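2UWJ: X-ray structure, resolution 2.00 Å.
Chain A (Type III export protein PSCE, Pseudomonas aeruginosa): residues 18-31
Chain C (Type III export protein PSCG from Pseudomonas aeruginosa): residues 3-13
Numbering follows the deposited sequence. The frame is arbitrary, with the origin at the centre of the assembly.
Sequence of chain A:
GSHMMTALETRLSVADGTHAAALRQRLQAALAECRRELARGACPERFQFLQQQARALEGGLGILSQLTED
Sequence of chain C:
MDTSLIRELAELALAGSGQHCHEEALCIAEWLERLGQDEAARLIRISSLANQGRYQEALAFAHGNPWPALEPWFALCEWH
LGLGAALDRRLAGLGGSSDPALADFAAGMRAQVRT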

# COMPACT_ATOMS: atom_id res chain seq x y z
N THR A 18 -11.74 -3.75 14.57
CA THR A 18 -10.89 -4.84 14.99
C THR A 18 -9.40 -4.48 14.90
O THR A 18 -8.65 -4.71 15.85
CB THR A 18 -11.21 -6.12 14.19
OG1 THR A 18 -12.16 -6.90 14.94
CG2 THR A 18 -9.95 -6.95 13.91
N HIS A 19 -8.97 -3.90 13.78
CA HIS A 19 -7.57 -3.53 13.62
C HIS A 19 -7.12 -2.44 14.61
O HIS A 19 -6.09 -2.57 15.24
CB HIS A 19 -7.23 -3.06 12.20
CG HIS A 19 -5.77 -2.73 12.02
ND1 HIS A 19 -4.77 -3.62 12.33
CD2 HIS A 19 -5.15 -1.59 11.64
CE1 HIS A 19 -3.59 -3.04 12.16
NE2 HIS A 19 -3.80 -1.81 11.74
N ALA A 20 -7.92 -1.39 14.75
CA ALA A 20 -7.54 -0.32 15.66
C ALA A 20 -7.41 -0.81 17.09
O ALA A 20 -6.46 -0.47 17.76
CB ALA A 20 -8.56 0.77 15.62
N ALA A 21 -8.38 -1.61 17.56
CA ALA A 21 -8.34 -2.10 18.94
C ALA A 21 -7.12 -2.95 19.12
O ALA A 21 -6.42 -2.81 20.13
CB ALA A 21 -9.61 -2.93 19.25
N ALA A 22 -6.84 -3.80 18.15
CA ALA A 22 -5.68 -4.69 18.20
C ALA A 22 -4.36 -3.90 18.22
O ALA A 22 -3.44 -4.23 18.98
CB ALA A 22 -5.66 -5.64 17.02
N LEU A 23 -4.27 -2.88 17.36
CA LEU A 23 -3.04 -2.09 17.31
C LEU A 23 -2.86 -1.35 18.66
O LEU A 23 -1.77 -1.32 19.21
CB LEU A 23 -3.13 -1.08 16.16
CG LEU A 23 -1.94 -0.11 16.03
CD1 LEU A 23 -0.57 -0.84 15.99
CD2 LEU A 23 -2.15 0.65 14.70
N ARG A 24 -3.93 -0.75 19.17
CA ARG A 24 -3.87 -0.03 20.43
C ARG A 24 -3.35 -0.94 21.56
O ARG A 24 -2.51 -0.54 22.36
CB ARG A 24 -5.26 0.48 20.81
CG ARG A 24 -5.33 1.14 22.22
CD ARG A 24 -6.77 1.64 22.56
NE ARG A 24 -6.74 2.55 23.72
CZ ARG A 24 -7.72 3.38 24.11
NH1 ARG A 24 -8.88 3.44 23.43
NH2 ARG A 24 -7.55 4.16 25.17
N GLN A 25 -3.86 -2.18 21.62
CA GLN A 25 -3.42 -3.11 22.65
C GLN A 25 -1.96 -3.43 22.54
O GLN A 25 -1.25 -3.50 23.54
CB GLN A 25 -4.25 -4.41 22.60
CG GLN A 25 -5.64 -4.19 23.16
CD GLN A 25 -6.54 -5.44 23.05
OE1 GLN A 25 -6.25 -6.36 22.27
NE2 GLN A 25 -7.62 -5.46 23.82
N ARG A 26 -1.48 -3.63 21.31
CA ARG A 26 -0.07 -3.95 21.12
C ARG A 26 0.83 -2.76 21.55
O ARG A 26 1.89 -2.96 22.13
CB ARG A 26 0.21 -4.25 19.66
CG ARG A 26 -0.37 -5.56 19.21
CD ARG A 26 0.04 -5.80 17.78
NE ARG A 26 -0.96 -5.27 16.87
CZ ARG A 26 -0.70 -4.92 15.62
NH1 ARG A 26 0.54 -5.04 15.19
NH2 ARG A 26 -1.68 -4.49 14.82
N LEU A 27 0.39 -1.55 21.23
CA LEU A 27 1.15 -0.35 21.58
C LEU A 27 1.16 -0.19 23.13
O LEU A 27 2.19 0.09 23.73
CB LEU A 27 0.49 0.89 20.93
CG LEU A 27 0.59 0.99 19.39
CD1 LEU A 27 -0.29 2.20 18.91
CD2 LEU A 27 2.09 1.14 18.96
N GLN A 28 0.00 -0.32 23.74
CA GLN A 28 -0.11 -0.21 25.21
C GLN A 28 0.73 -1.28 25.90
O GLN A 28 1.45 -0.99 26.86
CB GLN A 28 -1.56 -0.34 25.64
CG GLN A 28 -2.43 0.76 25.11
CD GLN A 28 -3.88 0.54 25.49
OE1 GLN A 28 -4.34 -0.60 25.48
NE2 GLN A 28 -4.60 1.62 25.84
N ALA A 29 0.69 -2.51 25.39
CA ALA A 29 1.49 -3.58 25.98
C ALA A 29 2.97 -3.23 25.88
O ALA A 29 3.69 -3.36 26.88
CB ALA A 29 1.23 -4.93 25.27
N ALA A 30 3.43 -2.78 24.70
CA ALA A 30 4.83 -2.41 24.55
C ALA A 30 5.19 -1.19 25.45
O ALA A 30 6.29 -1.11 26.02
CB ALA A 30 5.16 -2.09 23.04
N LEU A 31 4.28 -0.24 25.60
CA LEU A 31 4.58 0.92 26.43
C LEU A 31 4.68 0.49 27.92
O LEU A 31 5.53 1.00 28.69
CB LEU A 31 3.51 1.98 26.27
CG LEU A 31 3.62 3.19 27.20
CD1 LEU A 31 4.98 3.92 27.01
CD2 LEU A 31 2.40 4.10 26.94
N THR C 3 8.76 -5.33 14.54
CA THR C 3 9.35 -5.07 13.23
C THR C 3 8.04 -4.81 12.52
O THR C 3 7.91 -3.96 11.64
CB THR C 3 10.07 -6.31 12.60
OG1 THR C 3 10.48 -5.99 11.26
CG2 THR C 3 9.15 -7.55 12.57
N SER C 4 7.05 -5.59 12.97
CA SER C 4 5.72 -5.43 12.47
C SER C 4 5.27 -4.16 13.20
O SER C 4 4.67 -3.28 12.59
CB SER C 4 4.84 -6.61 12.88
OG SER C 4 3.48 -6.26 12.71
N LEU C 5 5.59 -4.07 14.49
CA LEU C 5 5.21 -2.87 15.27
C LEU C 5 6.07 -1.63 14.86
O LEU C 5 5.57 -0.50 14.85
CB LEU C 5 5.32 -3.15 16.77
CG LEU C 5 4.53 -2.21 17.67
CD1 LEU C 5 3.08 -2.20 17.30
CD2 LEU C 5 4.70 -2.64 19.11
N ILE C 6 7.36 -1.84 14.55
CA ILE C 6 8.21 -0.74 14.08
C ILE C 6 7.56 -0.14 12.78
O ILE C 6 7.52 1.08 12.59
CB ILE C 6 9.62 -1.19 13.64
CG1 ILE C 6 10.36 -1.93 14.77
CG2 ILE C 6 10.39 0.02 13.12
CD1 ILE C 6 10.39 -1.23 16.03
N ARG C 7 7.10 -1.02 11.87
CA ARG C 7 6.50 -0.54 10.63
C ARG C 7 5.19 0.16 10.92
O ARG C 7 4.90 1.19 10.32
CB ARG C 7 6.23 -1.69 9.62
CG ARG C 7 5.63 -1.10 8.32
CD ARG C 7 5.00 -2.13 7.41
NE ARG C 7 5.97 -2.79 6.54
CZ ARG C 7 6.60 -3.91 6.84
NH1 ARG C 7 6.34 -4.53 7.99
NH2 ARG C 7 7.50 -4.39 6.00
N GLU C 8 4.40 -0.37 11.86
CA GLU C 8 3.15 0.30 12.16
C GLU C 8 3.35 1.68 12.80
O GLU C 8 2.58 2.61 12.55
CB GLU C 8 2.28 -0.60 13.05
CG GLU C 8 1.85 -1.82 12.23
CD GLU C 8 1.09 -2.82 13.05
OE1 GLU C 8 -0.15 -2.87 12.92
OE2 GLU C 8 1.76 -3.52 13.84
N LEU C 9 4.37 1.80 13.65
CA LEU C 9 4.65 3.09 14.29
C LEU C 9 5.11 4.06 13.20
O LEU C 9 4.73 5.23 13.22
CB LEU C 9 5.75 2.98 15.34
CG LEU C 9 5.21 2.47 16.68
CD1 LEU C 9 6.40 2.02 17.54
CD2 LEU C 9 4.41 3.61 17.37
N ALA C 10 5.92 3.58 12.26
CA ALA C 10 6.35 4.49 11.17
C ALA C 10 5.13 4.97 10.36
O ALA C 10 5.08 6.12 9.91
CB ALA C 10 7.36 3.79 10.22
N GLU C 11 4.16 4.07 10.14
CA GLU C 11 2.94 4.45 9.39
C GLU C 11 2.07 5.39 10.18
O GLU C 11 1.45 6.34 9.62
CB GLU C 11 2.10 3.22 9.02
CG GLU C 11 2.76 2.26 8.06
CD GLU C 11 1.82 1.09 7.73
OE1 GLU C 11 1.98 -0.00 8.31
OE2 GLU C 11 0.89 1.28 6.91
N LEU C 12 1.97 5.14 11.50
CA LEU C 12 1.21 6.05 12.34
C LEU C 12 1.87 7.44 12.26
O LEU C 12 1.19 8.44 12.14
CB LEU C 12 1.22 5.59 13.81
CG LEU C 12 0.20 4.47 14.13
CD1 LEU C 12 0.59 3.78 15.50
CD2 LEU C 12 -1.22 5.09 14.13
N ALA C 13 3.20 7.50 12.35
CA ALA C 13 3.88 8.79 12.32
C ALA C 13 3.62 9.54 10.99
O ALA C 13 3.38 10.77 10.97
CB ALA C 13 5.40 8.60 12.52

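Both stretches are helical: residues 18-31 of chain A form one helix throughout, and chain C enters its helix at Ser4(C) after the N-cap residue Thr3(C), whose side chain makes no capping bond. Regular i to i+4 hydrogen bonds hold each backbone, such as Leu27(A) N to Leu23(A) O at 3.0 Å and Leu12(C) N to Glu8(C) O at 2.8 Å. The helices cross steeply, at -109°, and their axes come no closer than 11.4 Å. Backbones this far apart leave the contact mostly to side chains, although Arg26(A) O does come within 4.1 Å of Leu5(C) CD2; the CA atoms of Leu27(A) and Leu5(C) are still 7.9 Å apart. A steep crossing also keeps the contact compact, with 383 Å² buried over both sides.

At the heart of the packing, Leu5(C) acts as a knob in a hole lined by Leu23(A), Arg26(A), Leu27(A) and Ala30(A), residues at positions i, i+3, i+4 and i+7, which a helix brings onto one side. Its CA-to-CB bond points sideways, but the end of the side chain comes nearer to chain A. Its CD1 lies 3.9 Å from Leu27(A) CD2 and its CD2 lies 4.0 Å from Ala30(A) CB. The small methyl of Ala30(A), pointing toward chain C, gives the leucine an apolar wall while occupying little space.

Leu27(A) extends this apolar cluster along the chain C helix. Its CD2 meets Leu9(C) CD2 at 3.7 Å, and its CD1 meets Leu12(C) CD1 at 3.9 Å. Leu23(A) CD2 approaches the same Leu12(C) CD1 at 4.2 Å. Branched, flexible leucines suit such a site: their methyls can interlock across a wide gap between backbones and shed water without needing polar partners.

Beside the leucines lies a salt bridge between Arg26(A) and Glu8(C), both pointing toward the opposing helix. The planar guanidinium offers its edge to the carboxylate in a two-pronged arrangement: Arg26(A) NH1 donates to Glu8(C) OE2 at a very short 2.4 Å, and Arg26(A) NH2 donates to Glu8(C) OE1 at 2.9 Å. Charge pairing matters here because Glu8(C) is buried, where an unpaired carboxylate would be costly. Each partner is also steadied within its own helix by a weak hydrogen bond, from Arg26(A) NE to Ala22(A) O at 3.4 Å and from Ser4(C) OG to Glu8(C) OE2 at 3.4 Å. His19(A) presents its ring edge to the same carboxylate, with CE1 3.5 Å from Glu8(C) OE1, while the aliphatic part of Arg26(A) adjoins Leu5(C), its CB 4.2 Å from Leu5(C) CD1, linking the polar and apolar contacts.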